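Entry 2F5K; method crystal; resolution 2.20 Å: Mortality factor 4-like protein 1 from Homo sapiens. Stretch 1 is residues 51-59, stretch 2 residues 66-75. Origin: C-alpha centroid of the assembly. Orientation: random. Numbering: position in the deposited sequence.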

ATOM      1  N   GLN A  51     -12.181 -11.126  -7.614  1.00 88.55           N
ATOM      2  CA  GLN A  51     -11.012 -10.564  -6.957  1.00 87.22           C
ATOM      3  C   GLN A  51     -10.929  -9.069  -7.274  1.00 85.40           C
ATOM      4  O   GLN A  51     -10.885  -8.671  -8.439  1.00 85.28           O
ATOM      5  CB  GLN A  51      -9.736 -11.285  -7.411  1.00 87.97           C
ATOM      6  CG  GLN A  51      -9.563 -12.703  -6.848  1.00 89.81           C
ATOM      7  CD  GLN A  51      -8.261 -13.369  -7.293  1.00 91.76           C
ATOM      8  OE1 GLN A  51      -7.405 -12.732  -7.923  1.00 92.62           O
ATOM      9  NE2 GLN A  51      -8.114 -14.651  -6.970  1.00 92.10           N
ATOM     10  N   VAL A  52     -10.918  -8.244  -6.231  1.00 83.02           N
ATOM     11  CA  VAL A  52     -10.874  -6.797  -6.398  1.00 80.34           C
ATOM     12  C   VAL A  52      -9.436  -6.303  -6.438  1.00 78.13           C
ATOM     13  O   VAL A  52      -8.622  -6.675  -5.600  1.00 77.91           O
ATOM     14  CB  VAL A  52     -11.624  -6.097  -5.265  1.00 80.60           C
ATOM     15  CG1 VAL A  52     -11.783  -4.621  -5.567  1.00 81.02           C
ATOM     16  CG2 VAL A  52     -12.986  -6.744  -5.051  1.00 80.84           C
ATOM     17  N   LYS A  53      -9.123  -5.472  -7.428  1.00 75.41           N
ATOM     18  CA  LYS A  53      -7.773  -4.957  -7.594  1.00 72.51           C
ATOM     19  C   LYS A  53      -7.740  -3.448  -7.435  1.00 69.90           C
ATOM     20  O   LYS A  53      -8.761  -2.778  -7.518  1.00 69.45           O
ATOM     21  CB  LYS A  53      -7.232  -5.334  -8.970  1.00 72.95           C
ATOM     22  CG  LYS A  53      -7.334  -6.821  -9.305  1.00 74.04           C
ATOM     23  CD  LYS A  53      -6.340  -7.219 -10.402  1.00 74.94           C
ATOM     24  CE  LYS A  53      -6.196  -8.729 -10.536  1.00 75.15           C
ATOM     25  NZ  LYS A  53      -4.950  -9.091 -11.273  1.00 75.53           N
ATOM     26  N   TYR A  54      -6.559  -2.906  -7.197  1.00 66.82           N
ATOM     27  CA  TYR A  54      -6.449  -1.464  -7.062  1.00 64.21           C
ATOM     28  C   TYR A  54      -5.271  -0.918  -7.818  1.00 62.47           C
ATOM     29  O   TYR A  54      -4.162  -1.449  -7.742  1.00 62.76           O
ATOM     30  CB  TYR A  54      -6.313  -1.056  -5.600  1.00 63.74           C
ATOM     31  CG  TYR A  54      -7.511  -1.388  -4.766  1.00 62.51           C
ATOM     32  CD1 TYR A  54      -7.542  -2.542  -4.001  1.00 61.10           C
ATOM     33  CD2 TYR A  54      -8.615  -0.553  -4.746  1.00 61.50           C
ATOM     34  CE1 TYR A  54      -8.618  -2.850  -3.228  1.00 60.16           C
ATOM     35  CE2 TYR A  54      -9.705  -0.852  -3.977  1.00 60.77           C
ATOM     36  CZ  TYR A  54      -9.705  -2.003  -3.215  1.00 59.90           C
ATOM     37  OH  TYR A  54     -10.801  -2.313  -2.445  1.00 58.55           O
ATOM     38  N   PHE A  55      -5.506   0.149  -8.555  1.00 60.10           N
ATOM     39  CA  PHE A  55      -4.404   0.799  -9.231  1.00 57.88           C
ATOM     40  C   PHE A  55      -3.907   1.869  -8.270  1.00 56.26           C
ATOM     41  O   PHE A  55      -4.694   2.672  -7.757  1.00 55.42           O
ATOM     42  CB  PHE A  55      -4.847   1.376 -10.580  1.00 57.60           C
ATOM     43  CG  PHE A  55      -3.731   2.004 -11.360  1.00 57.26           C
ATOM     44  CD1 PHE A  55      -2.672   1.242 -11.815  1.00 57.39           C
ATOM     45  CD2 PHE A  55      -3.737   3.368 -11.623  1.00 56.86           C
ATOM     46  CE1 PHE A  55      -1.618   1.834 -12.542  1.00 58.12           C
ATOM     47  CE2 PHE A  55      -2.697   3.979 -12.339  1.00 56.91           C
ATOM     48  CZ  PHE A  55      -1.631   3.214 -12.799  1.00 57.24           C
ATOM     49  N   ILE A  56      -2.608   1.883  -7.995  1.00 54.82           N
ATOM     50  CA  ILE A  56      -2.138   2.852  -7.022  1.00 53.90           C
ATOM     51  C   ILE A  56      -0.971   3.765  -7.398  1.00 53.62           C
ATOM     52  O   ILE A  56      -0.010   3.380  -8.087  1.00 53.79           O
ATOM     53  CB  ILE A  56      -1.847   2.186  -5.654  1.00 53.79           C
ATOM     54  CG1 ILE A  56      -0.364   1.987  -5.456  1.00 53.22           C
ATOM     55  CG2 ILE A  56      -2.627   0.866  -5.446  1.00 52.93           C
ATOM     56  CD1 ILE A  56       0.041   2.253  -4.071  1.00 53.66           C
ATOM     57  N   HIS A  57      -1.051   4.981  -6.903  1.00 52.64           N
ATOM     58  CA  HIS A  57       0.048   5.899  -7.059  1.00 52.86           C
ATOM     59  C   HIS A  57       0.673   6.070  -5.692  1.00 52.53           C
ATOM     60  O   HIS A  57       0.002   6.446  -4.733  1.00 52.28           O
ATOM     61  CB  HIS A  57      -0.412   7.255  -7.606  1.00 52.72           C
ATOM     62  CG  HIS A  57       0.573   8.350  -7.363  1.00 53.67           C
ATOM     63  ND1 HIS A  57       0.331   9.386  -6.487  1.00 54.65           N
ATOM     64  CD2 HIS A  57       1.821   8.553  -7.850  1.00 54.61           C
ATOM     65  CE1 HIS A  57       1.384  10.184  -6.452  1.00 54.83           C
ATOM     66  NE2 HIS A  57       2.301   9.703  -7.273  1.00 54.64           N
ATOM     67  N   TYR A  58       1.953   5.771  -5.589  1.00 52.60           N
ATOM     68  CA  TYR A  58       2.609   5.943  -4.323  1.00 53.57           C
ATOM     69  C   TYR A  58       2.954   7.419  -4.215  1.00 54.94           C
ATOM     70  O   TYR A  58       3.575   7.999  -5.130  1.00 54.21           O
ATOM     71  CB  TYR A  58       3.830   5.051  -4.223  1.00 53.06           C
ATOM     72  CG  TYR A  58       3.494   3.569  -4.301  1.00 53.61           C
ATOM     73  CD1 TYR A  58       3.298   2.944  -5.540  1.00 53.10           C
ATOM     74  CD2 TYR A  58       3.367   2.787  -3.134  1.00 52.05           C
ATOM     75  CE1 TYR A  58       3.010   1.585  -5.621  1.00 52.80           C
ATOM     76  CE2 TYR A  58       3.080   1.445  -3.207  1.00 51.41           C
ATOM     77  CZ  TYR A  58       2.889   0.849  -4.455  1.00 52.26           C
ATOM     78  OH  TYR A  58       2.602  -0.478  -4.559  1.00 51.07           O
ATOM     79  N   SER A  59       2.517   8.028  -3.115  1.00 56.23           N
ATOM     80  CA  SER A  59       2.724   9.448  -2.922  1.00 58.00           C
ATOM     81  C   SER A  59       4.181   9.828  -2.823  1.00 59.22           C
ATOM     82  O   SER A  59       4.988   9.161  -2.178  1.00 58.46           O
ATOM     83  CB  SER A  59       1.916  10.000  -1.752  1.00 58.05           C
ATOM     84  OG  SER A  59       1.917   9.101  -0.679  1.00 59.59           O
TER
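Stretch 2 (66-75) DEWVPESRVL

Antiparallel pairing of two strands alternates hydrogen-bonded and non-hydrogen-bonded residue pairs, and the second stretch of Mortality factor 4-like protein 1, laid on the first, illustrates the rule compactly. Strand 67-70 runs against strand 51-58 with an angle of 144° between their N-to-C directions, well short of the 180° of an ideal antiparallel pair; the axes approach to 4.5 Å, and the two stretches bury 801 Å² between them.

Asp66 precedes the strand, its CA 4.6 Å from CA of His57. Its CA also makes a CA-H...O contact with Ile56 O at 3.1 Å, while its CB packs 3.6 Å from Phe55 CZ. The carboxylate reaches the first stretch through a water that accepts from Tyr58 N (2.7 Å from the water oxygen) and donates to Asp66 OD1 (2.6 Å), so the solvent molecule takes up an amide beyond the last direct pair.

That pair is Glu67 with Ile56. Glu67 N donates to Ile56 O at 3.0 Å, and Ile56 N donates to Glu67 O at 2.7 Å. The Glu67 side chain, chi1 p, brings OE1 to 2.9 Å from Tyr58 OH.

Trp68 follows in a non-hydrogen-bonded pair with Phe55, where the CA atoms come to 4.3 Å. Such pairs bring side chains close on one face: Phe55 CB lies 3.4 Å from the centroid of the Trp68 six-membered ring, almost on its normal, and Phe55 CD1 is 3.4 Å from Trp68 CE2. The Phe55 ring and the indole five-membered ring meet obliquely, with their planes at 43°.

Val69 restores the ladder with Tyr54: Val69 N donates to Tyr54 O at 2.7 Å, and Tyr54 N to Val69 O at 2.8 Å. Its side chain shares a face with Ile56, whose CG2 lies 4.1 Å from Val69 CB. Pro70 then faces Lys53 in a non-hydrogen-bonded pair, CA to CA 4.7 Å, a position that asks no amide hydrogen of the proline.

At Glu71 the chain turns into a 3-10 segment, phi/psi -52/-42. Its amide still gives a weak hydrogen bond from Glu71 N to Val52 O at 3.5 Å, and its side chain accepts a short one from Tyr54 OH to Glu71 OE1 at 2.6 Å. Ser72 points away, without contact. Arg73 instead turns back to Glu67, with a weakly hydrogen-bonded salt bridge from Arg73 NH2 to Glu67 OE1 at 3.4 Å. Val74 resumes strand conformation and sets CG2 4.1 Å from Tyr54 CD1, whereas Leu75 lies out of reach.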

ATOM      1  N   ASP A  66       3.542   3.660 -10.507  1.00 67.48           N
ATOM      2  CA  ASP A  66       2.128   3.420 -10.271  1.00 65.60           C
ATOM      3  C   ASP A  66       1.828   1.984 -10.711  1.00 64.19           C
ATOM      4  O   ASP A  66       2.265   1.547 -11.773  1.00 63.91           O
ATOM      5  CB  ASP A  66       1.258   4.419 -11.029  1.00 65.52           C
ATOM      6  CG  ASP A  66       1.241   5.806 -10.389  1.00 65.30           C
ATOM      7  OD1 ASP A  66       2.200   6.211  -9.691  1.00 64.12           O
ATOM      8  OD2 ASP A  66       0.273   6.568 -10.543  1.00 66.06           O
ATOM      9  N   GLU A  67       1.110   1.238  -9.883  1.00 62.43           N
ATOM     10  CA  GLU A  67       0.864  -0.162 -10.200  1.00 60.65           C
ATOM     11  C   GLU A  67      -0.451  -0.748  -9.714  1.00 59.52           C
ATOM     12  O   GLU A  67      -1.147  -0.175  -8.873  1.00 58.62           O
ATOM     13  CB  GLU A  67       2.005  -1.032  -9.672  1.00 60.59           C
ATOM     14  CG  GLU A  67       2.343  -0.838  -8.203  1.00 60.06           C
ATOM     15  CD  GLU A  67       3.083  -2.035  -7.648  1.00 60.08           C
ATOM     16  OE1 GLU A  67       3.917  -1.907  -6.732  1.00 57.56           O
ATOM     17  OE2 GLU A  67       2.830  -3.136  -8.153  1.00 62.70           O
ATOM     18  N   TRP A  68      -0.782  -1.907 -10.271  1.00 58.15           N
ATOM     19  CA  TRP A  68      -1.960  -2.632  -9.848  1.00 57.18           C
ATOM     20  C   TRP A  68      -1.574  -3.480  -8.663  1.00 56.11           C
ATOM     21  O   TRP A  68      -0.461  -4.017  -8.610  1.00 56.48           O
ATOM     22  CB  TRP A  68      -2.501  -3.474 -10.977  1.00 57.49           C
ATOM     23  CG  TRP A  68      -3.087  -2.611 -12.000  1.00 57.79           C
ATOM     24  CD1 TRP A  68      -2.452  -2.089 -13.095  1.00 57.58           C
ATOM     25  CD2 TRP A  68      -4.415  -2.104 -12.024  1.00 57.44           C
ATOM     26  NE1 TRP A  68      -3.323  -1.308 -13.810  1.00 57.15           N
ATOM     27  CE2 TRP A  68      -4.536  -1.302 -13.176  1.00 57.57           C
ATOM     28  CE3 TRP A  68      -5.532  -2.264 -11.202  1.00 57.24           C
ATOM     29  CZ2 TRP A  68      -5.715  -0.656 -13.512  1.00 57.41           C
ATOM     30  CZ3 TRP A  68      -6.684  -1.631 -11.531  1.00 57.96           C
ATOM     31  CH2 TRP A  68      -6.777  -0.838 -12.686  1.00 58.43           C
ATOM     32  N   VAL A  69      -2.474  -3.573  -7.695  1.00 54.31           N
ATOM     33  CA  VAL A  69      -2.162  -4.247  -6.444  1.00 52.73           C
ATOM     34  C   VAL A  69      -3.404  -4.992  -6.024  1.00 50.87           C
ATOM     35  O   VAL A  69      -4.502  -4.521  -6.264  1.00 51.24           O
ATOM     36  CB  VAL A  69      -1.744  -3.181  -5.390  1.00 52.98           C
ATOM     37  CG1 VAL A  69      -2.555  -3.282  -4.112  1.00 53.00           C
ATOM     38  CG2 VAL A  69      -0.277  -3.237  -5.122  1.00 53.45           C
ATOM     39  N   PRO A  70      -3.266  -6.201  -5.496  1.00 49.32           N
ATOM     40  CA  PRO A  70      -4.439  -6.900  -4.963  1.00 48.07           C
ATOM     41  C   PRO A  70      -4.837  -6.235  -3.649  1.00 46.63           C
ATOM     42  O   PRO A  70      -4.016  -5.544  -3.062  1.00 45.32           O
ATOM     43  CB  PRO A  70      -3.932  -8.322  -4.744  1.00 47.66           C
ATOM     44  CG  PRO A  70      -2.510  -8.147  -4.517  1.00 48.82           C
ATOM     45  CD  PRO A  70      -2.058  -7.039  -5.453  1.00 49.46           C
ATOM     46  N   GLU A  71      -6.082  -6.413  -3.223  1.00 45.66           N
ATOM     47  CA  GLU A  71      -6.552  -5.812  -1.984  1.00 45.18           C
ATOM     48  C   GLU A  71      -5.667  -6.091  -0.767  1.00 44.43           C
ATOM     49  O   GLU A  71      -5.404  -5.200   0.041  1.00 44.34           O
ATOM     50  CB  GLU A  71      -7.942  -6.293  -1.653  1.00 45.23           C
ATOM     51  CG  GLU A  71      -8.607  -5.405  -0.636  1.00 46.17           C
ATOM     52  CD  GLU A  71     -10.104  -5.485  -0.726  1.00 47.12           C
ATOM     53  OE1 GLU A  71     -10.735  -4.459  -1.047  1.00 47.23           O
ATOM     54  OE2 GLU A  71     -10.631  -6.578  -0.478  1.00 48.39           O
ATOM     55  N   SER A  72      -5.210  -7.325  -0.647  1.00 43.10           N
ATOM     56  CA  SER A  72      -4.394  -7.717   0.498  1.00 42.80           C
ATOM     57  C   SER A  72      -3.147  -6.839   0.685  1.00 42.20           C
ATOM     58  O   SER A  72      -2.475  -6.918   1.718  1.00 42.99           O
ATOM     59  CB  SER A  72      -3.985  -9.188   0.394  1.00 42.31           C
ATOM     60  OG  SER A  72      -3.115  -9.384  -0.719  1.00 43.08           O
ATOM     61  N   ARG A  73      -2.820  -6.006  -0.291  1.00 40.60           N
ATOM     62  CA  ARG A  73      -1.630  -5.190  -0.107  1.00 39.89           C
ATOM     63  C   ARG A  73      -1.948  -3.793   0.327  1.00 38.18           C
ATOM     64  O   ARG A  73      -1.058  -2.993   0.580  1.00 37.22           O
ATOM     65  CB  ARG A  73      -0.739  -5.185  -1.351  1.00 40.99           C
ATOM     66  CG  ARG A  73       0.098  -6.398  -1.440  1.00 42.44           C
ATOM     67  CD  ARG A  73       0.829  -6.480  -2.710  1.00 44.79           C
ATOM     68  NE  ARG A  73       1.696  -5.330  -2.883  1.00 44.90           N
ATOM     69  CZ  ARG A  73       2.154  -4.937  -4.071  1.00 42.89           C
ATOM     70  NH1 ARG A  73       1.829  -5.644  -5.148  1.00 38.58           N
ATOM     71  NH2 ARG A  73       2.931  -3.858  -4.166  1.00 41.66           N
ATOM     72  N   VAL A  74      -3.234  -3.517   0.430  1.00 37.08           N
ATOM     73  CA  VAL A  74      -3.672  -2.194   0.797  1.00 36.43           C
ATOM     74  C   VAL A  74      -4.197  -2.151   2.233  1.00 36.37           C
ATOM     75  O   VAL A  74      -4.972  -3.006   2.634  1.00 36.82           O
ATOM     76  CB  VAL A  74      -4.742  -1.705  -0.163  1.00 36.04           C
ATOM     77  CG1 VAL A  74      -5.095  -0.267   0.130  1.00 34.63           C
ATOM     78  CG2 VAL A  74      -4.243  -1.857  -1.609  1.00 35.04           C
ATOM     79  N   LEU A  75      -3.757  -1.170   3.004  1.00 35.48           N
ATOM     80  CA  LEU A  75      -4.218  -1.043   4.388  1.00 35.01           C
ATOM     81  C   LEU A  75      -4.785   0.340   4.568  1.00 35.17           C
ATOM     82  O   LEU A  75      -4.350   1.311   3.916  1.00 34.82           O
ATOM     83  CB  LEU A  75      -3.090  -1.253   5.390  1.00 34.60           C
ATOM     84  CG  LEU A  75      -2.514  -2.667   5.585  1.00 34.22           C
ATOM     85  CD1 LEU A  75      -1.334  -2.634   6.514  1.00 29.55           C
ATOM     86  CD2 LEU A  75      -3.620  -3.510   6.187  1.00 34.19           C
TER
HETATM   87  O   HOH W   1       3.714   5.835  -7.646  1.00 42.39           O